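Local coordinates for putative Acyl-CoA binding protein (ACBP) (PDB 5H3G) that binds medium- and long-chain acyl-CoA esters with high affinity, also binds phosphatidic acid and phosphatidylcholine in vitro, and may play a role in phospholipid biosynthesis, at residues A[6-10]-A[75-79]; A[13-17]-A[78-83]; A[30-34]-A[58-63]. All blocks are in the same frame, centred on the assembly; numbering follows the deposited sequence. Where two conformers were deposited one is given.

Contact 1 (A[6-10]-A[75-79]); sequences LQEDF and MSDYI
Phe10 and Met75 meet at the centre of this helix pairing. The methionine crosses the ring at about a right angle and sets its CG over one face, 3.8 Å from the ring centroid and displaced toward the rim, a CH-pi contact. Its sulfur stands oblique to the same ring, with Met75 SD 4.5 Å from the Phe10 centroid, a Met-aromatic contact. Phe10 also turns an edge toward the face of Tyr78 in an offset edge-to-face pair, the planes at 61° and Phe10 CE1 3.5 Å from Tyr78 CD2. A chi1 of 177° carries the Phe10 ring to where methionine and tyrosine both touch it.

Aliphatic packing continues toward the start of helix 4-17. Leu6 divides its branches: CD1 meets Ile79 CD1 at 3.5 Å, while CD2 rests on Met75 CB at 3.9 Å. The Ile79 methyl also lies against Asp9 CB and the backbone of Phe10.

In the conformer described, the Met75 methyl stands obliquely above the Gln7 amide and touches its CD, OE1 and NE2; NE2 is hydrogen-bonded to Glu11 OE2.

The first and last helices of the four-helix acyl-CoA-binding fold run here in the same general direction, inclined at 40°, with short axes 9.7 Å apart. Tyr78, an acyl-CoA-binding residue by similarity, thus belongs to both the interhelical packing and the probable ligand site.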
# COMPACT_ATOMS: atom_id res chain seq x y z
N LEU A 6 7.00 3.35 -14.77
CA LEU A 6 6.20 2.96 -13.61
C LEU A 6 7.07 2.63 -12.40
O LEU A 6 6.72 3.01 -11.28
CB LEU A 6 5.33 1.76 -13.96
CG LEU A 6 4.50 1.31 -12.78
CD1 LEU A 6 3.48 2.38 -12.47
CD2 LEU A 6 3.85 -0.02 -13.05
N GLN A 7 8.16 1.89 -12.60
CA GLN A 7 9.05 1.57 -11.48
C GLN A 7 9.62 2.84 -10.86
O GLN A 7 9.72 2.95 -9.63
CB GLN A 7 10.17 0.65 -11.95
CG GLN A 7 11.15 0.26 -10.85
CD GLN A 7 10.67 -0.92 -10.03
OE1 GLN A 7 10.13 -1.89 -10.58
NE2 GLN A 7 10.86 -0.86 -8.72
N GLU A 8 9.99 3.82 -11.70
CA GLU A 8 10.48 5.09 -11.19
C GLU A 8 9.40 5.80 -10.38
O GLU A 8 9.65 6.26 -9.26
CB GLU A 8 10.94 5.97 -12.35
CG GLU A 8 12.12 5.39 -13.14
CD GLU A 8 12.47 6.19 -14.39
OE1 GLU A 8 11.68 7.06 -14.80
OE2 GLU A 8 13.56 5.95 -14.96
N ASP A 9 8.19 5.90 -10.95
CA ASP A 9 7.06 6.49 -10.24
C ASP A 9 6.83 5.80 -8.91
O ASP A 9 6.55 6.45 -7.91
CB ASP A 9 5.78 6.38 -11.08
CG ASP A 9 5.73 7.38 -12.22
OD1 ASP A 9 6.57 8.29 -12.28
OD2 ASP A 9 4.81 7.23 -13.06
N PHE A 10 6.92 4.47 -8.89
CA PHE A 10 6.62 3.72 -7.68
C PHE A 10 7.61 4.07 -6.58
O PHE A 10 7.23 4.30 -5.43
CB PHE A 10 6.63 2.22 -7.97
CG PHE A 10 6.41 1.36 -6.75
CD1 PHE A 10 5.14 1.19 -6.22
CD2 PHE A 10 7.47 0.70 -6.13
CE1 PHE A 10 4.92 0.40 -5.10
CE2 PHE A 10 7.26 -0.09 -5.01
CZ PHE A 10 5.98 -0.25 -4.50
N MET A 75 1.82 -1.87 -8.29
CA MET A 75 2.56 -0.60 -8.30
C MET A 75 1.65 0.52 -8.75
O MET A 75 1.65 1.61 -8.17
CB MET A 75 3.76 -0.67 -9.24
CG MET A 75 5.01 -1.31 -8.67
SD MET A 75 6.44 -1.13 -9.77
CE MET A 75 7.69 -1.77 -8.67
N SER A 76 0.88 0.26 -9.81
CA SER A 76 -0.10 1.19 -10.33
C SER A 76 -1.07 1.65 -9.25
O SER A 76 -1.26 2.85 -9.03
CB SER A 76 -0.89 0.51 -11.46
OG SER A 76 -0.01 -0.04 -12.41
N ASP A 77 -1.72 0.69 -8.60
CA ASP A 77 -2.72 1.04 -7.60
C ASP A 77 -2.09 1.76 -6.44
O ASP A 77 -2.64 2.75 -5.95
CB ASP A 77 -3.43 -0.21 -7.12
CG ASP A 77 -4.27 -0.83 -8.18
OD1 ASP A 77 -4.80 -0.07 -9.00
OD2 ASP A 77 -4.37 -2.07 -8.19
N TYR A 78 -0.94 1.26 -5.96
CA TYR A 78 -0.25 1.92 -4.85
C TYR A 78 -0.03 3.39 -5.17
O TYR A 78 -0.33 4.27 -4.35
CB TYR A 78 1.08 1.20 -4.57
CG TYR A 78 1.90 1.91 -3.50
CD1 TYR A 78 1.69 1.63 -2.16
CD2 TYR A 78 2.83 2.88 -3.85
CE1 TYR A 78 2.42 2.30 -1.17
CE2 TYR A 78 3.56 3.56 -2.87
CZ TYR A 78 3.34 3.26 -1.54
OH TYR A 78 4.05 3.94 -0.56
N ILE A 79 0.48 3.67 -6.37
CA ILE A 79 0.74 5.05 -6.78
C ILE A 79 -0.55 5.87 -6.75
O ILE A 79 -0.57 6.99 -6.24
CB ILE A 79 1.40 5.08 -8.17
CG1 ILE A 79 2.84 4.58 -8.07
CG2 ILE A 79 1.40 6.49 -8.73
CD1 ILE A 79 3.40 4.11 -9.40

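Contact 2 (A[13-17]-A[78-83]); sequences YAEKA and YITKVK
Tyr13 and Ile79 meet at about a right angle. The phenol ring of Tyr13 lies across the CG2 branch of the isoleucine, and Tyr13 CD2 is 3.7 Å from Ile79 CG2. This methyl is the branch anti to the isoleucine backbone N, while the CG1 arm reaches across to an earlier turn of helix 4-17, so a single residue packs against successive turns of that helix. On the CD1 side of the ring, Tyr13 CD1 approaches Val82 CG1 at 4.1 Å. Both methyls stand oblique to the ring plane, and the ring therefore bridges one turn of helix 71-92. Its hydroxyl end makes a loose contact with Lys83, Tyr13 OH to Lys83 CD 4.3 Å in the conformer described.

Tyr78 is turned quite differently. It reaches for the backbone of the first helix with the edge of its ring: the Ala14 backbone lies near the ring plane, and Tyr78 OH is 3.4 Å from Ala14 CA. The same hydroxyl oxygen is also 3.4 Å from Ala17 CB. A chi1 of 175° swings the Tyr78 ring out from its helix, and OH ends between the two alanines. One face of this ring is covered from within its own helix by Val82 CG2, while Val82 CG1 turns to the Tyr13 carbonyl oxygen at 3.7 Å.

Ala14 and Ala17 thus receive Tyr78, while Tyr13 in turn packs over Ile79 and Val82, with axes 9.8 Å apart. This same-direction packing of the first and last helices, inclined at 35°, belongs to the acyl-CoA-binding fold, and it places Tyr78 beside Leu35, another acyl-CoA-binding residue by similarity.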
# COMPACT_ATOMS: atom_id res chain seq x y z
N TYR A 13 6.89 7.65 -5.35
CA TYR A 13 5.73 7.81 -4.49
C TYR A 13 5.86 7.03 -3.20
O TYR A 13 5.31 7.44 -2.18
CB TYR A 13 4.46 7.44 -5.25
CG TYR A 13 4.03 8.60 -6.10
CD1 TYR A 13 3.51 9.75 -5.52
CD2 TYR A 13 4.18 8.57 -7.48
CE1 TYR A 13 3.14 10.83 -6.29
CE2 TYR A 13 3.80 9.64 -8.25
CZ TYR A 13 3.28 10.77 -7.66
OH TYR A 13 2.90 11.84 -8.42
N ALA A 14 6.58 5.90 -3.20
CA ALA A 14 6.86 5.24 -1.92
C ALA A 14 7.66 6.17 -1.01
O ALA A 14 7.44 6.19 0.20
CB ALA A 14 7.60 3.93 -2.14
N GLU A 15 8.56 6.96 -1.59
CA GLU A 15 9.28 7.95 -0.79
C GLU A 15 8.37 9.08 -0.36
O GLU A 15 8.43 9.53 0.80
CB GLU A 15 10.48 8.48 -1.59
CG GLU A 15 11.57 7.44 -1.78
CD GLU A 15 12.63 7.84 -2.79
OE1 GLU A 15 12.59 8.99 -3.27
OE2 GLU A 15 13.50 6.99 -3.09
N LYS A 16 7.50 9.55 -1.25
CA LYS A 16 6.62 10.66 -0.89
C LYS A 16 5.58 10.23 0.15
O LYS A 16 5.08 11.07 0.90
CB LYS A 16 5.93 11.20 -2.14
CG LYS A 16 6.85 11.93 -3.10
CD LYS A 16 6.05 12.36 -4.32
CE LYS A 16 6.85 13.29 -5.21
NZ LYS A 16 5.95 13.99 -6.18
N ALA A 17 5.27 8.93 0.21
CA ALA A 17 4.30 8.45 1.19
C ALA A 17 4.76 8.74 2.61
O ALA A 17 3.93 8.91 3.51
CB ALA A 17 4.05 6.95 1.01
N TYR A 78 -0.94 1.26 -5.96
CA TYR A 78 -0.25 1.92 -4.85
C TYR A 78 -0.03 3.39 -5.17
O TYR A 78 -0.33 4.27 -4.35
CB TYR A 78 1.08 1.20 -4.57
CG TYR A 78 1.90 1.91 -3.50
CD1 TYR A 78 1.69 1.63 -2.16
CD2 TYR A 78 2.83 2.88 -3.85
CE1 TYR A 78 2.42 2.30 -1.17
CE2 TYR A 78 3.56 3.56 -2.87
CZ TYR A 78 3.34 3.26 -1.54
OH TYR A 78 4.05 3.94 -0.56
N ILE A 79 0.48 3.67 -6.37
CA ILE A 79 0.74 5.05 -6.78
C ILE A 79 -0.55 5.87 -6.75
O ILE A 79 -0.57 6.99 -6.24
CB ILE A 79 1.40 5.08 -8.17
CG1 ILE A 79 2.84 4.58 -8.07
CG2 ILE A 79 1.40 6.49 -8.73
CD1 ILE A 79 3.40 4.11 -9.40
N THR A 80 -1.64 5.32 -7.30
CA THR A 80 -2.88 6.11 -7.33
C THR A 80 -3.41 6.35 -5.93
O THR A 80 -3.91 7.45 -5.64
CB THR A 80 -3.95 5.45 -8.21
OG1 THR A 80 -4.38 4.19 -7.67
CG2 THR A 80 -3.42 5.25 -9.62
N LYS A 81 -3.29 5.37 -5.03
CA LYS A 81 -3.77 5.58 -3.66
C LYS A 81 -2.91 6.61 -2.93
O LYS A 81 -3.44 7.46 -2.20
CB LYS A 81 -3.77 4.26 -2.89
CG LYS A 81 -4.78 3.24 -3.42
CD LYS A 81 -6.21 3.74 -3.23
CE LYS A 81 -7.21 2.73 -3.76
NZ LYS A 81 -6.85 1.35 -3.37
N VAL A 82 -1.59 6.54 -3.10
CA VAL A 82 -0.70 7.51 -2.45
C VAL A 82 -0.97 8.91 -2.99
O VAL A 82 -1.07 9.87 -2.22
CB VAL A 82 0.78 7.12 -2.62
CG1 VAL A 82 1.67 8.25 -2.14
CG2 VAL A 82 1.08 5.87 -1.81
N LYS A 83 -1.12 9.04 -4.31
CA LYS A 83 -1.41 10.33 -4.92
C LYS A 83 -2.67 10.94 -4.33
O LYS A 83 -2.71 12.13 -3.99
CB LYS A 83 -1.56 10.16 -6.43
CG LYS A 83 -1.99 11.40 -7.14
CD LYS A 83 -1.01 12.52 -6.87
CE LYS A 83 -1.30 13.70 -7.78
NZ LYS A 83 -0.39 14.84 -7.49

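Contact 3 (A[30-34]-A[58-63]); sequences LILYG and AKWDAW
The Tyr33 ring carries Lys59 on one face: the lysine CG sits above the centre, 4.1 Å from the centroid and 12° off the ring normal, a CH-pi contact. The lysine chain is extended beyond CG and crosses the ring at about a right angle, its CB reaching Tyr33 CE2 at 3.5 Å and its CD lying near CE1 and CZ. Tyr33 CE2 also approaches the Lys59 carbonyl oxygen at 3.4 Å. The ring owes this reach to a chi1 of 172°, which directs it away from its own helix. The indole of Trp63 has the Tyr33 hydroxyl and the Gly34 carbonyl oxygen obliquely beside it, while its NE1 is hydrogen-bonded to Gly42 O.

One turn earlier on the same helix, Leu30 spreads over the turn at Ala58 and Lys59, with CD1 4.0 Å from Ala58 CB and CD2 3.7 Å from Lys59 N. Ala62 CB presses on the Leu30 carbonyl oxygen at 3.3 Å. Having no side chain, Gly34 lets its CA come within 3.8 Å of Trp63 CA, beside the Ala62 carbonyl oxygen.

Tyr33, Gly34 and Lys59 are acyl-CoA-binding residues by similarity, consistent with a ligand site bordered by this junction. Here the short helix 57-64 crosses helix 26-41 at 58°, axes 7.9 Å apart, while Leu32 of helix 26-41 packs against Val82 and Leu85 of helix 71-92.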
# COMPACT_ATOMS: atom_id res chain seq x y z
N LEU A 30 -3.53 0.64 5.99
CA LEU A 30 -3.66 -0.77 5.65
C LEU A 30 -3.78 -0.97 4.15
O LEU A 30 -3.21 -1.92 3.60
CB LEU A 30 -4.87 -1.38 6.38
CG LEU A 30 -4.70 -1.64 7.87
CD1 LEU A 30 -6.05 -1.90 8.51
CD2 LEU A 30 -3.74 -2.84 8.08
N ILE A 31 -4.53 -0.09 3.48
CA ILE A 31 -4.65 -0.18 2.02
C ILE A 31 -3.28 -0.03 1.37
O ILE A 31 -2.91 -0.80 0.48
CB ILE A 31 -5.65 0.86 1.51
CG1 ILE A 31 -7.07 0.44 1.87
CG2 ILE A 31 -5.50 1.05 -0.00
CD1 ILE A 31 -8.07 1.56 1.81
N LEU A 32 -2.50 0.95 1.83
CA LEU A 32 -1.16 1.14 1.27
C LEU A 32 -0.27 -0.05 1.58
O LEU A 32 0.52 -0.48 0.72
CB LEU A 32 -0.52 2.42 1.83
CG LEU A 32 -1.19 3.74 1.43
CD1 LEU A 32 -0.34 4.92 1.84
CD2 LEU A 32 -1.44 3.72 -0.08
N TYR A 33 -0.36 -0.59 2.79
CA TYR A 33 0.46 -1.74 3.15
C TYR A 33 0.19 -2.89 2.19
O TYR A 33 1.13 -3.47 1.62
CB TYR A 33 0.19 -2.16 4.61
CG TYR A 33 0.86 -3.48 4.98
CD1 TYR A 33 2.17 -3.51 5.44
CD2 TYR A 33 0.18 -4.69 4.85
CE1 TYR A 33 2.79 -4.73 5.77
CE2 TYR A 33 0.79 -5.90 5.16
CZ TYR A 33 2.08 -5.91 5.62
OH TYR A 33 2.66 -7.13 5.94
N GLY A 34 -1.08 -3.23 1.97
CA GLY A 34 -1.37 -4.38 1.14
C GLY A 34 -0.85 -4.22 -0.28
O GLY A 34 -0.27 -5.16 -0.85
N ALA A 58 -5.08 -7.80 10.46
CA ALA A 58 -5.53 -6.73 9.58
C ALA A 58 -4.57 -6.49 8.43
O ALA A 58 -5.00 -6.31 7.28
CB ALA A 58 -5.74 -5.44 10.38
N LYS A 59 -3.26 -6.46 8.71
CA LYS A 59 -2.27 -6.30 7.64
C LYS A 59 -2.31 -7.47 6.67
O LYS A 59 -2.31 -7.28 5.45
CB LYS A 59 -0.87 -6.16 8.24
CG LYS A 59 -0.57 -4.79 8.82
CD LYS A 59 0.85 -4.71 9.37
CE LYS A 59 1.25 -3.26 9.62
NZ LYS A 59 2.60 -3.12 10.24
N TRP A 60 -2.34 -8.70 7.19
CA TRP A 60 -2.40 -9.86 6.31
C TRP A 60 -3.65 -9.81 5.43
O TRP A 60 -3.58 -10.04 4.21
CB TRP A 60 -2.37 -11.13 7.14
CG TRP A 60 -2.24 -12.39 6.33
CD1 TRP A 60 -1.11 -13.12 6.12
CD2 TRP A 60 -3.30 -13.10 5.65
NE1 TRP A 60 -1.38 -14.22 5.35
CE2 TRP A 60 -2.71 -14.23 5.04
CE3 TRP A 60 -4.67 -12.88 5.49
CZ2 TRP A 60 -3.46 -15.14 4.29
CZ3 TRP A 60 -5.40 -13.79 4.75
CH2 TRP A 60 -4.79 -14.90 4.15
N ASP A 61 -4.79 -9.45 6.02
CA ASP A 61 -6.03 -9.34 5.25
C ASP A 61 -5.93 -8.30 4.15
O ASP A 61 -6.45 -8.49 3.05
CB ASP A 61 -7.20 -9.01 6.18
CG ASP A 61 -7.69 -10.21 6.98
OD1 ASP A 61 -7.31 -11.36 6.67
OD2 ASP A 61 -8.47 -10.01 7.93
N ALA A 62 -5.26 -7.17 4.43
CA ALA A 62 -5.13 -6.15 3.40
C ALA A 62 -4.30 -6.66 2.23
O ALA A 62 -4.57 -6.32 1.07
CB ALA A 62 -4.49 -4.89 4.00
N TRP A 63 -3.29 -7.48 2.52
CA TRP A 63 -2.44 -8.02 1.47
C TRP A 63 -3.19 -9.11 0.70
O TRP A 63 -3.18 -9.13 -0.54
CB TRP A 63 -1.16 -8.55 2.12
CG TRP A 63 -0.09 -9.06 1.23
CD1 TRP A 63 -0.03 -9.02 -0.13
CD2 TRP A 63 1.11 -9.71 1.67
NE1 TRP A 63 1.13 -9.61 -0.57
CE2 TRP A 63 1.85 -10.04 0.52
CE3 TRP A 63 1.62 -10.03 2.92
CZ2 TRP A 63 3.08 -10.69 0.59
CZ3 TRP A 63 2.84 -10.68 2.99
CH2 TRP A 63 3.55 -11.00 1.84

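In the fold
Contacts 1 and 2 join the same two helices, 4-17 and 71-92, at successive levels about 7 Å apart between centres, and share Tyr78 and Ile79. Both are partly buried and essentially apolar, but contact 1 rests on aromatic and sulfur packing, while contact 2 sets two tyrosines against alanines and branched aliphatics, with no ring-on-ring pair between the segments. Contact 3, on the other side of the chain's centre, is a surface contact between helices 26-41 and 57-64; there a lysine chain covers a tyrosine and a glycine permits close backbone approach. Helix 26-41 connects the two regions: Leu32 touches Tyr78, Lys81 and Val82. Residues assigned to acyl-CoA binding by similarity occur in all three contacts.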